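Local coordinates for protein peptide chain release factor subunit 1 (PDB 3IR9) that probably directs the ending of translation at the stop codons UAA, UAG and UGA with a GTP-binding partner subunit, this chain being its C-terminal domain, at residues V54-L68 with E124-F138. Residues are numbered along the deposited sequence; the frame is centred on the assembly and turned at random.
Sequences VRANLEINSVDVLLL and EFSELADKSNAKVVF
The guanidinium of R55 has the ring of F125 over one face, with F125 CZ 3.6 Å from R55 CZ. The two planes are 89° apart, and the ring presents its edge. At its own edge the guanidinium meets the carboxylate of E124 side-on in a two-nitrogen salt bridge. R55 NE gives an almost straight bond to E124 OE2 (2.7 Å), and R55 NH1 gives a second to E124 OE1 (3.2 Å). Both oxygens are met on the syn side, and the planes are 22° apart. The bend of R55 at chi3 (-76°) turns the guanidinium to the acid. E51 also pairs with R55 NH1. A water donates to both E59 OE2 and E124 OE2, probably easing their nearness.

Deeper in, L58 crosses F125 at about a right angle. L58 CB packs on L128 CB at 3.8 Å. L66 CD2 reaches from the sheet to A129 CB at 3.7 Å and also touches F125 CB. F125 also touches V54 CG1 and I156 of strand 156-160.

Helix 54-58 ends in a Schellman motif with N61 at C'. K131 NZ bonds to N61 OD1 (2.7 Å), tilted from the carbonyl plane.

Strands 66-68 and 135-138 run parallel. K135 N bonds to D64 O, L66 N to K135 O, and V137 N to L66 O; the L68 N to V137 O bond is weak. L66, L68, V136 and F138 share the face toward helix 124-131. V65 and V137 lie on the other, where Y4 of the second subunit packs. A short turn carries helix 124-131 into strand 135-138, outermost in this chain's sheet. With the zinc-bearing three-stranded sheet inserted before the helix, strand 63-69, helix 121-131 and parallel strand 135-139 form a beta-alpha-beta crossover, part of the alpha/beta core of eRF1 domain 3.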
loop_
_atom_site.group_PDB
_atom_site.type_symbol
_atom_site.label_atom_id
_atom_site.label_comp_id
_atom_site.label_asym_id
_atom_site.label_seq_id
_atom_site.Cartn_x
_atom_site.Cartn_y
_atom_site.Cartn_z
ATOM N N VAL A 54 -10.726 27.240 2.748
ATOM C CA VAL A 54 -9.831 27.052 1.623
ATOM C C VAL A 54 -10.586 27.057 0.288
ATOM O O VAL A 54 -10.058 27.521 -0.722
ATOM C CB VAL A 54 -8.982 25.786 1.797
ATOM C CG1 VAL A 54 -8.347 25.377 0.474
ATOM C CG2 VAL A 54 -7.917 26.024 2.854
ATOM N N ARG A 55 -11.830 26.578 0.286
ATOM C CA ARG A 55 -12.622 26.550 -0.949
ATOM C C ARG A 55 -12.799 27.939 -1.547
ATOM O O ARG A 55 -12.568 28.140 -2.738
ATOM C CB ARG A 55 -14.002 25.897 -0.749
ATOM C CG ARG A 55 -14.811 25.831 -2.044
ATOM C CD ARG A 55 -16.137 25.094 -1.903
ATOM N NE ARG A 55 -15.984 23.642 -1.845
ATOM C CZ ARG A 55 -16.067 22.930 -0.724
ATOM N NH1 ARG A 55 -15.923 21.613 -0.754
ATOM N NH2 ARG A 55 -16.297 23.536 0.432
ATOM N N ALA A 56 -13.201 28.891 -0.709
ATOM C CA ALA A 56 -13.498 30.253 -1.149
ATOM C C ALA A 56 -12.284 30.993 -1.716
ATOM O O ALA A 56 -12.417 31.893 -2.548
ATOM C CB ALA A 56 -14.123 31.049 -0.007
ATOM N N ASN A 57 -11.099 30.617 -1.256
ATOM C CA ASN A 57 -9.887 31.251 -1.739
ATOM C C ASN A 57 -9.525 30.732 -3.121
ATOM O O ASN A 57 -9.092 31.493 -3.986
ATOM C CB ASN A 57 -8.747 31.050 -0.746
ATOM C CG ASN A 57 -8.884 31.940 0.477
ATOM O OD1 ASN A 57 -9.178 31.468 1.575
ATOM N ND2 ASN A 57 -8.689 33.239 0.285
ATOM N N LEU A 58 -9.737 29.437 -3.331
ATOM C CA LEU A 58 -9.491 28.822 -4.633
ATOM C C LEU A 58 -10.387 29.424 -5.703
ATOM O O LEU A 58 -9.996 29.539 -6.869
ATOM C CB LEU A 58 -9.722 27.315 -4.558
ATOM C CG LEU A 58 -8.613 26.524 -3.872
ATOM C CD1 LEU A 58 -9.114 25.157 -3.442
ATOM C CD2 LEU A 58 -7.409 26.397 -4.788
ATOM N N GLU A 59 -11.596 29.803 -5.294
ATOM C CA GLU A 59 -12.586 30.361 -6.210
ATOM C C GLU A 59 -12.298 31.825 -6.528
ATOM O O GLU A 59 -13.057 32.479 -7.236
ATOM C CB GLU A 59 -14.006 30.181 -5.659
ATOM C CG GLU A 59 -14.415 28.710 -5.525
ATOM C CD GLU A 59 -15.801 28.516 -4.930
ATOM O OE1 GLU A 59 -16.288 29.440 -4.242
ATOM O OE2 GLU A 59 -16.397 27.433 -5.142
ATOM N N ILE A 60 -11.186 32.327 -6.012
ATOM C CA ILE A 60 -10.749 33.666 -6.350
ATOM C C ILE A 60 -9.264 33.654 -6.673
ATOM O O ILE A 60 -8.601 34.693 -6.660
ATOM C CB ILE A 60 -11.071 34.675 -5.233
ATOM C CG1 ILE A 60 -10.400 34.284 -3.922
ATOM C CG2 ILE A 60 -12.560 34.746 -5.015
ATOM C CD1 ILE A 60 -10.574 35.322 -2.843
ATOM N N ASN A 61 -8.745 32.462 -6.952
ATOM C CA ASN A 61 -7.393 32.324 -7.477
ATOM C C ASN A 61 -6.331 32.854 -6.529
ATOM O O ASN A 61 -5.245 33.236 -6.963
ATOM C CB ASN A 61 -7.290 33.066 -8.810
ATOM C CG ASN A 61 -8.501 32.845 -9.689
ATOM O OD1 ASN A 61 -8.827 31.712 -10.042
ATOM N ND2 ASN A 61 -9.177 33.927 -10.048
ATOM N N SER A 62 -6.650 32.881 -5.237
ATOM C CA SER A 62 -5.750 33.448 -4.228
ATOM C C SER A 62 -4.782 32.433 -3.613
ATOM O O SER A 62 -3.913 32.799 -2.818
ATOM C CB SER A 62 -6.548 34.134 -3.113
ATOM O OG SER A 62 -7.258 33.195 -2.322
ATOM N N VAL A 63 -4.928 31.166 -3.981
ATOM C CA VAL A 63 -4.123 30.110 -3.369
ATOM C C VAL A 63 -2.809 29.865 -4.107
ATOM O O VAL A 63 -2.792 29.450 -5.267
ATOM C CB VAL A 63 -4.927 28.796 -3.208
ATOM C CG1 VAL A 63 -3.994 27.602 -3.025
ATOM C CG2 VAL A 63 -5.895 28.923 -2.037
ATOM N N ASP A 64 -1.708 30.139 -3.417
ATOM C CA ASP A 64 -0.383 29.874 -3.952
ATOM C C ASP A 64 -0.047 28.395 -3.823
ATOM O O ASP A 64 0.370 27.764 -4.798
ATOM C CB ASP A 64 0.673 30.712 -3.229
ATOM C CG ASP A 64 2.041 30.592 -3.867
ATOM O OD1 ASP A 64 2.102 30.293 -5.082
ATOM O OD2 ASP A 64 3.048 30.797 -3.155
ATOM N N VAL A 65 -0.233 27.854 -2.617
ATOM C CA VAL A 65 0.025 26.441 -2.327
ATOM C C VAL A 65 -1.173 25.772 -1.642
ATOM O O VAL A 65 -1.683 26.276 -0.641
ATOM C CB VAL A 65 1.253 26.260 -1.409
ATOM C CG1 VAL A 65 1.496 24.786 -1.146
ATOM C CG2 VAL A 65 2.488 26.904 -2.017
ATOM N N LEU A 66 -1.609 24.634 -2.180
ATOM C CA LEU A 66 -2.744 23.895 -1.623
ATOM C C LEU A 66 -2.303 22.615 -0.916
ATOM O O LEU A 66 -1.553 21.818 -1.477
ATOM C CB LEU A 66 -3.749 23.558 -2.725
ATOM C CG LEU A 66 -4.939 22.669 -2.360
ATOM C CD1 LEU A 66 -5.845 23.330 -1.314
ATOM C CD2 LEU A 66 -5.718 22.312 -3.620
ATOM N N LEU A 67 -2.776 22.416 0.311
ATOM C CA LEU A 67 -2.410 21.230 1.087
ATOM C C LEU A 67 -3.606 20.321 1.400
ATOM O O LEU A 67 -4.598 20.757 1.983
ATOM C CB LEU A 67 -1.678 21.626 2.375
ATOM C CG LEU A 67 -0.386 22.432 2.191
ATOM C CD1 LEU A 67 -0.646 23.925 2.336
ATOM C CD2 LEU A 67 0.674 21.995 3.185
ATOM N N LEU A 68 -3.493 19.055 1.003
ATOM C CA LEU A 68 -4.540 18.052 1.210
ATOM C C LEU A 68 -3.950 16.800 1.878
ATOM O O LEU A 68 -2.908 16.302 1.453
ATOM C CB LEU A 68 -5.188 17.680 -0.133
ATOM C CG LEU A 68 -5.536 18.813 -1.114
ATOM C CD1 LEU A 68 -6.125 18.280 -2.411
ATOM C CD2 LEU A 68 -6.487 19.819 -0.479
ATOM N N GLU A 124 -12.248 18.129 -6.620
ATOM C CA GLU A 124 -12.710 19.506 -6.780
ATOM C C GLU A 124 -11.620 20.529 -6.488
ATOM O O GLU A 124 -11.480 21.521 -7.203
ATOM C CB GLU A 124 -13.916 19.774 -5.873
ATOM C CG GLU A 124 -14.331 21.241 -5.814
ATOM C CD GLU A 124 -15.135 21.576 -4.563
ATOM O OE1 GLU A 124 -15.381 20.661 -3.751
ATOM O OE2 GLU A 124 -15.519 22.752 -4.386
ATOM N N PHE A 125 -10.853 20.277 -5.432
ATOM C CA PHE A 125 -9.859 21.233 -4.957
ATOM C C PHE A 125 -8.622 21.263 -5.846
ATOM O O PHE A 125 -7.939 22.282 -5.936
ATOM C CB PHE A 125 -9.503 20.949 -3.491
ATOM C CG PHE A 125 -10.577 21.372 -2.511
ATOM C CD1 PHE A 125 -11.921 21.208 -2.814
ATOM C CD2 PHE A 125 -10.242 21.923 -1.282
ATOM C CE1 PHE A 125 -12.905 21.591 -1.915
ATOM C CE2 PHE A 125 -11.224 22.305 -0.380
ATOM C CZ PHE A 125 -12.554 22.139 -0.699
ATOM N N SER A 126 -8.353 20.148 -6.518
ATOM C CA SER A 126 -7.252 20.066 -7.468
ATOM C C SER A 126 -7.636 20.698 -8.806
ATOM O O SER A 126 -6.802 21.306 -9.481
ATOM C CB SER A 126 -6.842 18.611 -7.666
ATOM O OG SER A 126 -6.481 18.035 -6.427
ATOM N N GLU A 127 -8.906 20.549 -9.176
ATOM C CA GLU A 127 -9.459 21.197 -10.361
ATOM C C GLU A 127 -9.339 22.716 -10.232
ATOM O O GLU A 127 -8.912 23.397 -11.163
ATOM C CB GLU A 127 -10.930 20.804 -10.548
ATOM C CG GLU A 127 -11.198 19.295 -10.603
ATOM C CD GLU A 127 -12.684 18.952 -10.504
ATOM O OE1 GLU A 127 -13.062 17.807 -10.840
ATOM O OE2 GLU A 127 -13.475 19.828 -10.089
ATOM N N LEU A 128 -9.723 23.241 -9.072
ATOM C CA LEU A 128 -9.632 24.673 -8.815
ATOM C C LEU A 128 -8.183 25.120 -8.686
ATOM O O LEU A 128 -7.801 26.152 -9.233
ATOM C CB LEU A 128 -10.400 25.042 -7.550
ATOM C CG LEU A 128 -11.857 24.606 -7.512
ATOM C CD1 LEU A 128 -12.518 25.150 -6.267
ATOM C CD2 LEU A 128 -12.564 25.091 -8.759
ATOM N N ALA A 129 -7.380 24.354 -7.951
ATOM C CA ALA A 129 -5.959 24.653 -7.839
ATOM C C ALA A 129 -5.380 24.832 -9.231
ATOM O O ALA A 129 -4.820 25.880 -9.550
ATOM C CB ALA A 129 -5.226 23.545 -7.099
ATOM N N ASP A 130 -5.533 23.806 -10.062
ATOM C CA ASP A 130 -4.994 23.826 -11.415
ATOM C C ASP A 130 -5.458 25.081 -12.153
ATOM O O ASP A 130 -4.671 25.765 -12.812
ATOM C CB ASP A 130 -5.431 22.570 -12.170
ATOM C CG ASP A 130 -4.377 22.075 -13.139
ATOM O OD1 ASP A 130 -3.340 21.548 -12.675
ATOM O OD2 ASP A 130 -4.593 22.205 -14.364
ATOM N N LYS A 131 -6.748 25.371 -12.031
ATOM C CA LYS A 131 -7.342 26.570 -12.611
ATOM C C LYS A 131 -6.521 27.836 -12.328
ATOM O O LYS A 131 -6.119 28.537 -13.260
ATOM C CB LYS A 131 -8.798 26.710 -12.134
ATOM C CG LYS A 131 -9.223 28.093 -11.653
ATOM C CD LYS A 131 -10.483 27.981 -10.795
ATOM C CE LYS A 131 -10.618 29.136 -9.804
ATOM N NZ LYS A 131 -11.187 30.363 -10.425
ATOM N N SER A 132 -6.251 28.105 -11.050
ATOM C CA SER A 132 -5.577 29.344 -10.649
ATOM C C SER A 132 -4.055 29.219 -10.578
ATOM O O SER A 132 -3.387 30.079 -10.007
ATOM C CB SER A 132 -6.138 29.873 -9.314
ATOM O OG SER A 132 -5.750 29.082 -8.199
ATOM N N ASN A 133 -3.513 28.155 -11.163
ATOM C CA ASN A 133 -2.072 27.909 -11.138
ATOM C C ASN A 133 -1.515 27.638 -9.748
ATOM O O ASN A 133 -0.298 27.639 -9.546
ATOM C CB ASN A 133 -1.306 29.066 -11.776
ATOM C CG ASN A 133 -0.705 28.695 -13.103
ATOM O OD1 ASN A 133 0.390 29.142 -13.444
ATOM N ND2 ASN A 133 -1.410 27.862 -13.861
ATOM N N ALA A 134 -2.410 27.417 -8.791
ATOM C CA ALA A 134 -1.998 27.021 -7.457
ATOM C C ALA A 134 -1.163 25.747 -7.556
ATOM O O ALA A 134 -1.406 24.900 -8.424
ATOM C CB ALA A 134 -3.217 26.804 -6.556
ATOM N N LYS A 135 -0.170 25.629 -6.680
ATOM C CA LYS A 135 0.629 24.411 -6.572
ATOM C C LYS A 135 -0.083 23.376 -5.688
ATOM O O LYS A 135 -0.558 23.698 -4.596
ATOM C CB LYS A 135 2.035 24.730 -6.035
ATOM C CG LYS A 135 2.949 25.453 -7.035
ATOM C CD LYS A 135 4.336 25.746 -6.450
ATOM C CE LYS A 135 4.486 27.204 -6.036
ATOM N NZ LYS A 135 4.632 28.112 -7.212
ATOM N N VAL A 136 -0.160 22.136 -6.166
ATOM C CA VAL A 136 -0.883 21.079 -5.456
ATOM C C VAL A 136 0.056 20.090 -4.750
ATOM O O VAL A 136 0.804 19.358 -5.402
ATOM C CB VAL A 136 -1.821 20.302 -6.407
ATOM C CG1 VAL A 136 -2.850 19.517 -5.607
ATOM C CG2 VAL A 136 -2.512 21.257 -7.373
ATOM N N VAL A 137 0.001 20.083 -3.417
ATOM C CA VAL A 137 0.819 19.198 -2.583
ATOM C C VAL A 137 -0.035 18.238 -1.750
ATOM O O VAL A 137 -1.042 18.639 -1.166
ATOM C CB VAL A 137 1.700 20.001 -1.604
ATOM C CG1 VAL A 137 2.287 19.075 -0.545
ATOM C CG2 VAL A 137 2.795 20.743 -2.351
ATOM N N PHE A 138 0.378 16.972 -1.687
ATOM C CA PHE A 138 -0.323 15.977 -0.880
ATOM C C PHE A 138 0.472 15.631 0.370
ATOM O O PHE A 138 1.692 15.781 0.393
ATOM C CB PHE A 138 -0.608 14.723 -1.701
ATOM C CG PHE A 138 -1.505 14.967 -2.883
ATOM C CD1 PHE A 138 -2.885 14.935 -2.744
ATOM C CD2 PHE A 138 -0.968 15.234 -4.132
ATOM C CE1 PHE A 138 -3.717 15.161 -3.837
ATOM C CE2 PHE A 138 -1.791 15.463 -5.228
ATOM C CZ PHE A 138 -3.166 15.426 -5.079
HETATM O O HOH W 1 -15.682 25.113 -6.503
#